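PDB 1Y9Z: alkaline serine protease from Pseudoalteromonas sp., which probably hydrolyses peptide bonds in proteins, as a cold-adapted serine endopeptidase of the subtilisin-like family. Local coordinates for residues T3-Q8 against E80-V85; L206-V211 against Q360-Y365; E213-D218 against V231-R236. All blocks are in the same frame, centred on the assembly; numbering follows the deposited sequence.

Contact 1: T3-Q8 against E80-V85. With CA (calcium ion), chain C.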
loop_
_atom_site.group_PDB
_atom_site.type_symbol
_atom_site.label_atom_id
_atom_site.label_comp_id
_atom_site.label_asym_id
_atom_site.label_seq_id
_atom_site.Cartn_x
_atom_site.Cartn_y
_atom_site.Cartn_z
ATOM N N THR A 3 5.308 -14.481 -0.007
ATOM C CA THR A 3 5.508 -13.566 -1.120
ATOM C C THR A 3 6.109 -12.236 -0.681
ATOM O O THR A 3 5.828 -11.744 0.413
ATOM C CB THR A 3 4.167 -13.283 -1.845
ATOM O OG1 THR A 3 3.685 -14.492 -2.443
ATOM C CG2 THR A 3 4.346 -12.231 -2.931
ATOM N N THR A 4 6.957 -11.675 -1.536
ATOM C CA THR A 4 7.572 -10.384 -1.274
ATOM C C THR A 4 6.864 -9.384 -2.186
ATOM O O THR A 4 7.116 -9.351 -3.394
ATOM C CB THR A 4 9.081 -10.386 -1.608
ATOM O OG1 THR A 4 9.762 -11.314 -0.754
ATOM C CG2 THR A 4 9.674 -9.001 -1.404
ATOM N N PRO A 5 5.954 -8.568 -1.628
ATOM C CA PRO A 5 5.237 -7.582 -2.446
ATOM C C PRO A 5 6.213 -6.663 -3.174
ATOM O O PRO A 5 7.283 -6.351 -2.648
ATOM C CB PRO A 5 4.367 -6.847 -1.426
ATOM C CG PRO A 5 5.142 -6.985 -0.148
ATOM C CD PRO A 5 5.612 -8.418 -0.204
ATOM N N TRP A 6 5.841 -6.234 -4.377
ATOM C CA TRP A 6 6.713 -5.384 -5.184
ATOM C C TRP A 6 7.272 -4.174 -4.448
ATOM O O TRP A 6 8.430 -3.813 -4.641
ATOM C CB TRP A 6 6.002 -4.919 -6.465
ATOM C CG TRP A 6 4.914 -3.895 -6.266
ATOM C CD1 TRP A 6 3.585 -4.132 -6.058
ATOM C CD2 TRP A 6 5.070 -2.470 -6.275
ATOM N NE1 TRP A 6 2.902 -2.942 -5.942
ATOM C CE2 TRP A 6 3.790 -1.907 -6.070
ATOM C CE3 TRP A 6 6.168 -1.613 -6.437
ATOM C CZ2 TRP A 6 3.576 -0.522 -6.023
ATOM C CZ3 TRP A 6 5.956 -0.233 -6.391
ATOM C CH2 TRP A 6 4.668 0.294 -6.186
ATOM N N GLY A 7 6.459 -3.555 -3.600
ATOM C CA GLY A 7 6.917 -2.388 -2.868
ATOM C C GLY A 7 8.145 -2.657 -2.020
ATOM O O GLY A 7 9.037 -1.811 -1.911
ATOM N N GLN A 8 8.197 -3.837 -1.408
ATOM C CA GLN A 8 9.328 -4.203 -0.564
ATOM C C GLN A 8 10.625 -4.260 -1.358
ATOM O O GLN A 8 11.681 -3.862 -0.871
ATOM C CB GLN A 8 9.086 -5.566 0.091
ATOM C CG GLN A 8 7.919 -5.609 1.068
ATOM C CD GLN A 8 8.060 -4.613 2.199
ATOM O OE1 GLN A 8 9.157 -4.393 2.715
ATOM N NE2 GLN A 8 6.943 -4.015 2.605
ATOM N N GLU A 80 5.256 -17.879 5.007
ATOM C CA GLU A 80 3.803 -17.770 4.834
ATOM C C GLU A 80 3.455 -16.291 4.720
ATOM O O GLU A 80 4.180 -15.438 5.226
ATOM C CB GLU A 80 3.028 -18.400 6.006
ATOM C CG GLU A 80 3.025 -17.605 7.308
ATOM C CD GLU A 80 2.128 -18.228 8.374
ATOM O OE1 GLU A 80 0.884 -18.144 8.249
ATOM O OE2 GLU A 80 2.668 -18.811 9.339
ATOM N N GLY A 81 2.360 -15.986 4.034
ATOM C CA GLY A 81 1.956 -14.599 3.891
ATOM C C GLY A 81 2.940 -13.727 3.138
ATOM O O GLY A 81 3.322 -14.033 2.008
ATOM N N VAL A 82 3.350 -12.629 3.767
ATOM C CA VAL A 82 4.282 -11.694 3.145
ATOM C C VAL A 82 5.423 -11.340 4.096
ATOM O O VAL A 82 5.635 -12.013 5.110
ATOM C CB VAL A 82 3.546 -10.390 2.725
ATOM C CG1 VAL A 82 2.461 -10.713 1.706
ATOM C CG2 VAL A 82 2.933 -9.717 3.944
ATOM N N VAL A 83 6.166 -10.293 3.747
ATOM C CA VAL A 83 7.272 -9.798 4.560
ATOM C C VAL A 83 7.244 -8.274 4.520
ATOM O O VAL A 83 6.921 -7.679 3.489
ATOM C CB VAL A 83 8.652 -10.281 4.033
ATOM C CG1 VAL A 83 8.787 -11.773 4.234
ATOM C CG2 VAL A 83 8.811 -9.929 2.564
ATOM N N GLY A 84 7.553 -7.655 5.657
ATOM C CA GLY A 84 7.583 -6.206 5.733
ATOM C C GLY A 84 9.006 -5.692 5.590
ATOM O O GLY A 84 9.938 -6.473 5.379
ATOM N N VAL A 85 9.183 -4.381 5.715
ATOM C CA VAL A 85 10.506 -3.780 5.582
ATOM C C VAL A 85 11.507 -4.388 6.563
ATOM O O VAL A 85 12.658 -4.644 6.203
ATOM C CB VAL A 85 10.446 -2.249 5.787
ATOM C CG1 VAL A 85 11.843 -1.655 5.682
ATOM C CG2 VAL A 85 9.534 -1.621 4.743
HETATM CA CA CA C . 5.310 -13.946 6.476
#
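At the calcium site that ties the N terminus to the body of the subtilisin-like domain, Thr3 meets Gly81 and Val82 backbone to backbone. Thr3 N gives a nearly straight hydrogen bond to Gly81 O (2.9 Å, 173°). On the flanking residues, Glu80 O at 2.2 Å and Val82 O at 2.4 Å bind the calcium ion, whose shell is completed by Glu2, Asp39, Ile76 and Asn78. The bond is likely to add to the hold that Glu2 already gives the chain end. Thr3 O is buried and has no conventional partner; it lies 3.1 Å from Val82 CA in a CA-H...O contact. Pro5 continues the contact with carbon, its CD 4.1 Å from Val82 CB. Gln8 CG lies 3.3 Å from Val83 O, and the bend at chi2 (-58°) brings CD near Val83 O and Gly84 C. Gln8 OE1 also lies close to Val85 N, but the angle is too poor for a hydrogen bond, whereas NE2 is bonded to Thr72 O. Pro5 occupies the N-cap position of helix 6-10. Val85 packs on Val378 and Leu381 of helix 368-385, Gln8 touches His374 of the same helix, and Val82 reaches Leu206 of strand 205-208.

Contact 2: L206-V211 against Q360-Y365; sequences LSTVTV and QDYEYY
Ser207 and Glu363 form the hydrogen-bonded pair of a short antiparallel ladder: Ser207 N reaches Glu363 O at 3.1 Å, and Glu363 N returns to Ser207 O at 3.0 Å. Ser207 O also takes a CA-H...O contact from Tyr362 CA, and Glu363 O has a second donor in His68 NE2. Beyond the ladder, Val209 N is bonded to Asp361 O, although the position of that oxygen is less certain.

Among the apolar contacts, the non-hydrogen-bonded pair Leu206 and Tyr364 makes a CH-pi interaction. Leu206 CB stands over one ring face, 3.8 Å from the centroid of Tyr364 and 16° off the normal. The chi2 of Leu206 (66°) sets its CD1 4.0 Å from Tyr362 CB. Thr208 CG2 approaches Tyr362 CE1 at 3.6 Å. Val209 divides its branches: CG1 lies 3.7 Å from Tyr365 OH, while CG2 packs on the backbone between Asp361 and Tyr362.

The polar ends find their partners outside the two segments. Ser207 OG is bonded to His68 O and Thr208 OG1 to Thr67 O, pinning this strand to helix 65-74. Asp361 OD1, 3.4 Å from Val211 CG1, is bonded to Gly212 N.

A paired ribbon of this kind leads into the Gly-Thr-Ser-Met-Ala motif of subtilases; here strand 362-365 runs directly to Thr368 and Ser369, which line the phenylmethanesulfonic acid pocket at the start of helix 368-385.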
loop_
_atom_site.group_PDB
_atom_site.type_symbol
_atom_site.label_atom_id
_atom_site.label_comp_id
_atom_site.label_asym_id
_atom_site.label_seq_id
_atom_site.Cartn_x
_atom_site.Cartn_y
_atom_site.Cartn_z
ATOM N N LEU A 206 -0.013 -5.252 -1.340
ATOM C CA LEU A 206 -0.454 -6.433 -0.609
ATOM C C LEU A 206 0.134 -6.426 0.796
ATOM O O LEU A 206 1.333 -6.205 0.975
ATOM C CB LEU A 206 -0.002 -7.700 -1.339
ATOM C CG LEU A 206 -0.312 -9.037 -0.658
ATOM C CD1 LEU A 206 -1.820 -9.249 -0.599
ATOM C CD2 LEU A 206 0.361 -10.166 -1.432
ATOM N N SER A 207 -0.708 -6.660 1.796
ATOM C CA SER A 207 -0.234 -6.709 3.171
ATOM C C SER A 207 -1.218 -7.467 4.049
ATOM O O SER A 207 -2.248 -7.955 3.581
ATOM C CB SER A 207 -0.026 -5.295 3.732
ATOM O OG SER A 207 0.631 -5.337 4.992
ATOM N N THR A 208 -0.874 -7.565 5.326
ATOM C CA THR A 208 -1.695 -8.231 6.324
ATOM C C THR A 208 -2.944 -7.417 6.654
ATOM O O THR A 208 -2.916 -6.187 6.645
ATOM C CB THR A 208 -0.909 -8.391 7.634
ATOM O OG1 THR A 208 -0.336 -7.124 7.986
ATOM C CG2 THR A 208 0.209 -9.410 7.481
ATOM N N VAL A 209 -4.045 -8.109 6.921
ATOM C CA VAL A 209 -5.273 -7.448 7.348
ATOM C C VAL A 209 -5.854 -8.308 8.461
ATOM O O VAL A 209 -5.447 -9.458 8.636
ATOM C CB VAL A 209 -6.323 -7.302 6.216
ATOM C CG1 VAL A 209 -5.792 -6.378 5.125
ATOM C CG2 VAL A 209 -6.698 -8.663 5.659
ATOM N N THR A 210 -6.781 -7.748 9.227
ATOM C CA THR A 210 -7.416 -8.485 10.311
ATOM C C THR A 210 -7.847 -9.848 9.779
ATOM O O THR A 210 -8.460 -9.943 8.713
ATOM C CB THR A 210 -8.630 -7.714 10.835
ATOM O OG1 THR A 210 -8.201 -6.416 11.265
ATOM C CG2 THR A 210 -9.277 -8.448 12.005
ATOM N N VAL A 211 -7.517 -10.898 10.525
ATOM C CA VAL A 211 -7.825 -12.263 10.117
ATOM C C VAL A 211 -9.238 -12.453 9.576
ATOM O O VAL A 211 -10.224 -12.098 10.225
ATOM C CB VAL A 211 -7.584 -13.249 11.284
ATOM C CG1 VAL A 211 -8.043 -14.652 10.898
ATOM C CG2 VAL A 211 -6.099 -13.269 11.640
ATOM N N GLN A 360 -9.817 -14.038 3.480
ATOM C CA GLN A 360 -8.368 -14.201 3.559
ATOM C C GLN A 360 -7.756 -13.351 4.673
ATOM O O GLN A 360 -8.451 -12.564 5.317
ATOM C CB GLN A 360 -7.725 -13.845 2.218
ATOM C CG GLN A 360 -8.176 -14.738 1.073
ATOM C CD GLN A 360 -7.891 -16.202 1.333
ATOM O OE1 GLN A 360 -6.738 -16.605 1.489
ATOM N NE2 GLN A 360 -8.945 -17.009 1.387
ATOM N N ASP A 361 -6.455 -13.512 4.893
ATOM C CA ASP A 361 -5.758 -12.768 5.939
ATOM C C ASP A 361 -4.806 -11.713 5.377
ATOM O O ASP A 361 -3.983 -11.147 6.104
ATOM C CB ASP A 361 -4.999 -13.740 6.847
ATOM C CG ASP A 361 -5.891 -14.849 7.383
ATOM O OD1 ASP A 361 -7.093 -14.594 7.600
ATOM O OD2 ASP A 361 -5.390 -15.973 7.596
ATOM N N TYR A 362 -4.931 -11.457 4.080
ATOM C CA TYR A 362 -4.109 -10.468 3.386
ATOM C C TYR A 362 -4.994 -9.799 2.350
ATOM O O TYR A 362 -6.036 -10.340 1.977
ATOM C CB TYR A 362 -2.935 -11.155 2.684
ATOM C CG TYR A 362 -2.089 -11.982 3.621
ATOM C CD1 TYR A 362 -1.020 -11.414 4.312
ATOM C CD2 TYR A 362 -2.406 -13.315 3.872
ATOM C CE1 TYR A 362 -0.290 -12.155 5.238
ATOM C CE2 TYR A 362 -1.688 -14.061 4.795
ATOM C CZ TYR A 362 -0.633 -13.476 5.475
ATOM O OH TYR A 362 0.064 -14.207 6.407
ATOM N N GLU A 363 -4.590 -8.624 1.882
ATOM C CA GLU A 363 -5.377 -7.930 0.877
ATOM C C GLU A 363 -4.596 -6.801 0.232
ATOM O O GLU A 363 -3.666 -6.251 0.827
ATOM C CB GLU A 363 -6.660 -7.364 1.500
ATOM C CG GLU A 363 -7.676 -6.885 0.467
ATOM C CD GLU A 363 -9.012 -6.495 1.072
ATOM O OE1 GLU A 363 -9.940 -6.194 0.293
ATOM O OE2 GLU A 363 -9.139 -6.488 2.314
ATOM N N TYR A 364 -4.979 -6.475 -0.998
ATOM C CA TYR A 364 -4.366 -5.379 -1.732
ATOM C C TYR A 364 -5.113 -4.093 -1.393
ATOM O O TYR A 364 -6.345 -4.053 -1.443
ATOM C CB TYR A 364 -4.461 -5.611 -3.243
ATOM C CG TYR A 364 -3.411 -6.538 -3.803
ATOM C CD1 TYR A 364 -3.618 -7.919 -3.860
ATOM C CD2 TYR A 364 -2.197 -6.034 -4.262
ATOM C CE1 TYR A 364 -2.634 -8.772 -4.363
ATOM C CE2 TYR A 364 -1.214 -6.872 -4.761
ATOM C CZ TYR A 364 -1.434 -8.238 -4.810
ATOM O OH TYR A 364 -0.438 -9.053 -5.299
ATOM N N TYR A 365 -4.357 -3.058 -1.033
ATOM C CA TYR A 365 -4.901 -1.737 -0.712
ATOM C C TYR A 365 -4.184 -0.696 -1.565
ATOM O O TYR A 365 -3.058 -0.918 -2.010
ATOM C CB TYR A 365 -4.630 -1.341 0.743
ATOM C CG TYR A 365 -5.545 -1.875 1.822
ATOM C CD1 TYR A 365 -5.542 -1.280 3.082
ATOM C CD2 TYR A 365 -6.376 -2.980 1.617
ATOM C CE1 TYR A 365 -6.329 -1.761 4.115
ATOM C CE2 TYR A 365 -7.180 -3.475 2.658
ATOM C CZ TYR A 365 -7.143 -2.856 3.903
ATOM O OH TYR A 365 -7.899 -3.325 4.950
#

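Contact 3: E213-D218 against V231-R236; sequences EGRLAD and VVPHNR
Ala217 and Pro233 bring the two segments closest, with CA atoms 5.0 Å apart and the touching parts running 141° to each other. Water 2 bridges the backbones, accepting from Ala217 N at 3.0 Å and donating to Val231 O at 2.6 Å. Next to it, Ala217 CB fits between Val231 CG1 and Pro233 CD, 3.6 Å from each.

Arg215 carries the rest. Its CG is anti to the backbone N (chi1 -167°) and the chain stays extended to NE, sliding past Pro233 in the opposite direction. Pro233 CB sits 3.7 Å above the guanidinium plane, over its centre. NH2 gives a hydrogen bond to His234 O (2.8 Å, 164°), with the oxygen in the guanidinium plane but the donor well above the plane of the carbonyl. NH1 reaches the same oxygen through water 1, which lies 2.7 Å from Arg215 NH1, and NE is bonded to Asn250 OD1. His234 O also receives a weak bond from Arg236 N across the inverse gamma turn centred on Asn235. An alanine at Arg215 would probably leave His234 O and Asn250 OD1 without these donors and open a gap over Pro233 CB.

Strand 214-221 runs antiparallel to strand 351-360, whose Asn356 touches Arg215, Ala217 and Pro233. Strand 232-240 pairs parallel with strand 321-323 and antiparallel with strand 333-336, and Val334 of the latter meets both Ala217 and Val231.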
loop_
_atom_site.group_PDB
_atom_site.type_symbol
_atom_site.label_atom_id
_atom_site.label_comp_id
_atom_site.label_asym_id
_atom_site.label_seq_id
_atom_site.Cartn_x
_atom_site.Cartn_y
_atom_site.Cartn_z
ATOM N N GLU A 213 -10.701 -10.941 7.040
ATOM C CA GLU A 213 -11.315 -9.807 6.353
ATOM C C GLU A 213 -10.700 -9.481 4.999
ATOM O O GLU A 213 -11.163 -8.575 4.305
ATOM C CB GLU A 213 -11.263 -8.566 7.250
ATOM C CG GLU A 213 -12.039 -8.733 8.548
ATOM C CD GLU A 213 -12.169 -7.446 9.341
ATOM O OE1 GLU A 213 -12.994 -7.423 10.276
ATOM O OE2 GLU A 213 -11.449 -6.467 9.041
ATOM N N GLY A 214 -9.673 -10.231 4.618
ATOM C CA GLY A 214 -9.002 -9.978 3.358
ATOM C C GLY A 214 -9.572 -10.673 2.143
ATOM O O GLY A 214 -10.600 -11.353 2.202
ATOM N N ARG A 215 -8.875 -10.502 1.028
ATOM C CA ARG A 215 -9.297 -11.086 -0.229
ATOM C C ARG A 215 -8.067 -11.238 -1.111
ATOM O O ARG A 215 -7.183 -10.379 -1.107
ATOM C CB ARG A 215 -10.309 -10.160 -0.897
ATOM C CG ARG A 215 -11.055 -10.786 -2.035
ATOM C CD ARG A 215 -11.936 -9.763 -2.706
ATOM N NE ARG A 215 -12.658 -10.371 -3.810
ATOM C CZ ARG A 215 -13.052 -9.714 -4.892
ATOM N NH1 ARG A 215 -13.703 -10.358 -5.850
ATOM N NH2 ARG A 215 -12.789 -8.419 -5.013
ATOM N N LEU A 216 -8.002 -12.336 -1.856
ATOM C CA LEU A 216 -6.870 -12.580 -2.735
ATOM C C LEU A 216 -7.339 -13.116 -4.075
ATOM O O LEU A 216 -8.511 -13.443 -4.248
ATOM C CB LEU A 216 -5.901 -13.573 -2.089
ATOM C CG LEU A 216 -5.212 -13.099 -0.805
ATOM C CD1 LEU A 216 -4.428 -14.247 -0.184
ATOM C CD2 LEU A 216 -4.295 -11.927 -1.122
ATOM N N ALA A 217 -6.412 -13.189 -5.020
ATOM C CA ALA A 217 -6.707 -13.693 -6.351
ATOM C C ALA A 217 -5.543 -14.557 -6.813
ATOM O O ALA A 217 -4.454 -14.510 -6.237
ATOM C CB ALA A 217 -6.923 -12.533 -7.315
ATOM N N ASP A 218 -5.771 -15.347 -7.855
ATOM C CA ASP A 218 -4.728 -16.212 -8.373
ATOM C C ASP A 218 -5.021 -16.584 -9.820
ATOM O O ASP A 218 -6.169 -16.529 -10.270
ATOM C CB ASP A 218 -4.639 -17.483 -7.520
ATOM C CG ASP A 218 -3.293 -18.177 -7.628
ATOM O OD1 ASP A 218 -2.435 -17.721 -8.414
ATOM O OD2 ASP A 218 -3.090 -19.185 -6.917
ATOM N N VAL A 231 -1.556 -10.501 -8.603
ATOM C CA VAL A 231 -2.873 -10.731 -9.188
ATOM C C VAL A 231 -3.885 -10.090 -8.251
ATOM O O VAL A 231 -4.062 -10.526 -7.116
ATOM C CB VAL A 231 -3.181 -12.237 -9.323
ATOM C CG1 VAL A 231 -4.522 -12.433 -10.014
ATOM C CG2 VAL A 231 -2.072 -12.925 -10.107
ATOM N N VAL A 232 -4.546 -9.045 -8.730
ATOM C CA VAL A 232 -5.503 -8.322 -7.910
ATOM C C VAL A 232 -6.956 -8.673 -8.191
ATOM O O VAL A 232 -7.411 -8.592 -9.330
ATOM C CB VAL A 232 -5.327 -6.800 -8.106
ATOM C CG1 VAL A 232 -6.311 -6.038 -7.236
ATOM C CG2 VAL A 232 -3.900 -6.401 -7.786
ATOM N N PRO A 233 -7.705 -9.084 -7.153
ATOM C CA PRO A 233 -9.113 -9.422 -7.371
ATOM C C PRO A 233 -9.859 -8.116 -7.649
ATOM O O PRO A 233 -9.683 -7.135 -6.926
ATOM C CB PRO A 233 -9.519 -10.073 -6.050
ATOM C CG PRO A 233 -8.668 -9.362 -5.049
ATOM C CD PRO A 233 -7.322 -9.273 -5.741
ATOM N N HIS A 234 -10.675 -8.091 -8.697
ATOM C CA HIS A 234 -11.395 -6.868 -9.039
ATOM C C HIS A 234 -12.243 -6.306 -7.912
ATOM O O HIS A 234 -13.122 -6.987 -7.377
ATOM C CB HIS A 234 -12.294 -7.075 -10.260
ATOM C CG HIS A 234 -11.662 -6.681 -11.558
ATOM N ND1 HIS A 234 -10.716 -5.684 -11.657
ATOM C CD2 HIS A 234 -11.884 -7.113 -12.822
ATOM C CE1 HIS A 234 -10.382 -5.521 -12.926
ATOM N NE2 HIS A 234 -11.077 -6.376 -13.653
ATOM N N ASN A 235 -11.974 -5.053 -7.556
ATOM C CA ASN A 235 -12.726 -4.370 -6.515
ATOM C C ASN A 235 -14.038 -3.937 -7.164
ATOM O O ASN A 235 -14.187 -2.791 -7.589
ATOM C CB ASN A 235 -11.948 -3.146 -6.022
ATOM C CG ASN A 235 -12.609 -2.470 -4.835
ATOM O OD1 ASN A 235 -12.165 -1.412 -4.386
ATOM N ND2 ASN A 235 -13.667 -3.078 -4.318
ATOM N N ARG A 236 -14.976 -4.875 -7.250
ATOM C CA ARG A 236 -16.273 -4.636 -7.868
ATOM C C ARG A 236 -17.262 -3.880 -6.996
ATOM O O ARG A 236 -17.427 -4.176 -5.810
ATOM C CB ARG A 236 -16.886 -5.973 -8.296
ATOM C CG ARG A 236 -18.266 -5.882 -8.939
ATOM C CD ARG A 236 -18.619 -7.221 -9.579
ATOM N NE ARG A 236 -19.935 -7.247 -10.214
ATOM C CZ ARG A 236 -21.029 -7.757 -9.651
ATOM N NH1 ARG A 236 -22.182 -7.741 -10.307
ATOM N NH2 ARG A 236 -20.972 -8.281 -8.434
HETATM O O HOH W 1 -14.838 -9.181 -8.038
HETATM O O HOH W 2 -3.588 -12.190 -5.111
#

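In the fold
Followed from the N terminus, contact 1 closes first: residues 80-85 return to 3-8 after a loop holding the first strands and helix 65-74. Contact 2 then opens with 206-211 and waits until 360-365 to close, so that a long, strand-rich excursion hangs from it. Contact 3 is a small loop within that excursion, joining 213-218 to 231-236 in what is probably the inserted beta domain. Nothing crosses. Contact 2 touches both of the others: Tyr362 OH packs on Gly81 in contact 1, while Gln360 O and Tyr362 O probably bond to Gly214 N and Arg215 N in contact 3. The chain thus links calcium site, catalytic-domain ribbon and inserted sheet.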